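PDB 2EIG: lectin from Lotus tetragonolobus, which probably binds L-fucose-containing sugars, as a legume lectin that carries one calcium and one manganese ion in each subunit. Local coordinates for residues W89-P94 against K199-F204. Residues are numbered along the deposited sequence; the frame is centred on the assembly and turned at random.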
# COMPACT_ATOMS: atom_id res chain seq x y z
N TRP A 89 -18.25 11.81 14.03
CA TRP A 89 -18.71 13.05 14.65
C TRP A 89 -19.88 12.76 15.64
O TRP A 89 -20.76 11.94 15.36
CB TRP A 89 -19.03 14.12 13.62
CG TRP A 89 -19.42 15.39 14.29
CD1 TRP A 89 -20.69 15.82 14.55
CD2 TRP A 89 -18.53 16.36 14.87
NE1 TRP A 89 -20.65 17.03 15.22
CE2 TRP A 89 -19.33 17.38 15.43
CE3 TRP A 89 -17.12 16.46 14.99
CZ2 TRP A 89 -18.77 18.51 16.07
CZ3 TRP A 89 -16.58 17.58 15.60
CH2 TRP A 89 -17.40 18.60 16.11
N GLY A 90 -19.85 13.40 16.80
CA GLY A 90 -20.75 13.06 17.88
C GLY A 90 -20.12 12.05 18.85
O GLY A 90 -20.79 11.69 19.82
N THR A 91 -18.88 11.58 18.57
CA THR A 91 -17.92 10.89 19.51
C THR A 91 -18.07 11.55 20.91
O THR A 91 -18.10 12.77 21.01
CB THR A 91 -16.27 10.89 18.93
OG1 THR A 91 -15.26 11.14 19.94
CG2 THR A 91 -15.93 11.92 17.85
N GLU A 92 -18.28 10.76 21.97
CA GLU A 92 -17.96 11.27 23.33
C GLU A 92 -16.84 10.39 23.81
O GLU A 92 -16.51 9.40 23.15
CB GLU A 92 -19.16 11.19 24.30
CG GLU A 92 -20.35 12.12 23.98
CD GLU A 92 -19.99 13.58 23.93
OE1 GLU A 92 -20.82 14.35 23.41
OE2 GLU A 92 -18.89 13.97 24.39
N ILE A 93 -16.22 10.75 24.94
CA ILE A 93 -15.21 9.94 25.56
C ILE A 93 -15.87 8.60 25.83
O ILE A 93 -16.89 8.55 26.50
CB ILE A 93 -14.71 10.59 26.86
CG1 ILE A 93 -13.87 11.85 26.51
CG2 ILE A 93 -13.97 9.56 27.79
CD1 ILE A 93 -13.40 12.63 27.72
N PRO A 94 -15.32 7.51 25.27
CA PRO A 94 -16.07 6.25 25.45
C PRO A 94 -16.05 5.71 26.87
O PRO A 94 -15.08 5.98 27.66
CB PRO A 94 -15.41 5.28 24.45
CG PRO A 94 -14.51 6.20 23.56
CD PRO A 94 -14.10 7.31 24.46
N LYS A 199 -18.60 12.30 8.32
CA LYS A 199 -18.20 13.48 9.09
C LYS A 199 -17.51 12.91 10.30
O LYS A 199 -17.97 11.95 10.86
CB LYS A 199 -19.40 14.35 9.55
CG LYS A 199 -20.13 15.10 8.42
CD LYS A 199 -21.31 15.86 9.00
CE LYS A 199 -22.31 16.24 7.88
NZ LYS A 199 -21.61 16.62 6.60
N VAL A 200 -16.35 13.45 10.63
CA VAL A 200 -15.61 12.97 11.79
C VAL A 200 -15.12 14.15 12.63
O VAL A 200 -15.10 15.28 12.18
CB VAL A 200 -14.43 12.03 11.38
CG1 VAL A 200 -14.95 10.77 10.67
CG2 VAL A 200 -13.42 12.75 10.48
N SER A 201 -14.74 13.86 13.87
CA SER A 201 -13.92 14.79 14.58
C SER A 201 -12.52 14.43 14.20
O SER A 201 -12.21 13.28 13.80
CB SER A 201 -14.14 14.65 16.08
OG SER A 201 -13.84 13.32 16.50
N VAL A 202 -11.68 15.47 14.22
CA VAL A 202 -10.22 15.29 14.28
C VAL A 202 -9.83 15.92 15.57
O VAL A 202 -10.45 16.93 16.03
CB VAL A 202 -9.47 15.92 13.06
CG1 VAL A 202 -9.92 15.21 11.81
CG2 VAL A 202 -9.75 17.48 12.94
N GLY A 203 -8.80 15.34 16.16
CA GLY A 203 -8.28 15.82 17.40
C GLY A 203 -7.46 14.80 18.15
O GLY A 203 -6.86 13.88 17.59
N PHE A 204 -7.40 15.01 19.45
CA PHE A 204 -6.48 14.26 20.28
C PHE A 204 -7.21 13.67 21.45
O PHE A 204 -8.18 14.22 21.93
CB PHE A 204 -5.38 15.19 20.82
CG PHE A 204 -4.62 15.89 19.76
CD1 PHE A 204 -5.00 17.19 19.37
CD2 PHE A 204 -3.52 15.28 19.13
CE1 PHE A 204 -4.29 17.85 18.37
CE2 PHE A 204 -2.80 15.96 18.11
CZ PHE A 204 -3.20 17.26 17.75
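W89 and V200 lie side by side, their CA atoms 4.2 Å apart, and one backbone bond joins the two segments here: W89 N donates to K199 O at 3.2 Å.

The indole of W89 is the main side chain of the contact. Its CG is anti to the backbone N (chi1 -177°), and the six-membered ring reaches S201. W89 CE3 lies 3.6 Å from S201 CA, which sits at the ring edge and near its plane. W89 CZ3 is 3.8 Å from S201 CB. The S201 backbone meets the edge of the ring. At the base of the side chain, W89 CB and K199 CB approach to 4.1 Å, while the lysine chain leads away from the loop. The CB of T91 is directed toward the strand, but the position of its methyl is doubtful, because CG2 comes too close to S201 OG in the model. S201 OG makes a weak hydrogen bond to A87 O.

The contact extends the antiparallel pairing of strands 81-88 and 199-208 in the seven-stranded sheet of the legume lectin fold, with the indole packed beside it. Segment 89-94 begins the loop between strands 81-88 and 115-120. Strand 199-208 runs between strands 39-50 and 81-88, antiparallel to both. S201 pairs with A87 by backbone bonds, so W89 N to K199 O prolongs this pairing just past the end of strand 81-88. Beyond, W89 touches P48 of strand 39-50 and I15 of strand 14-18.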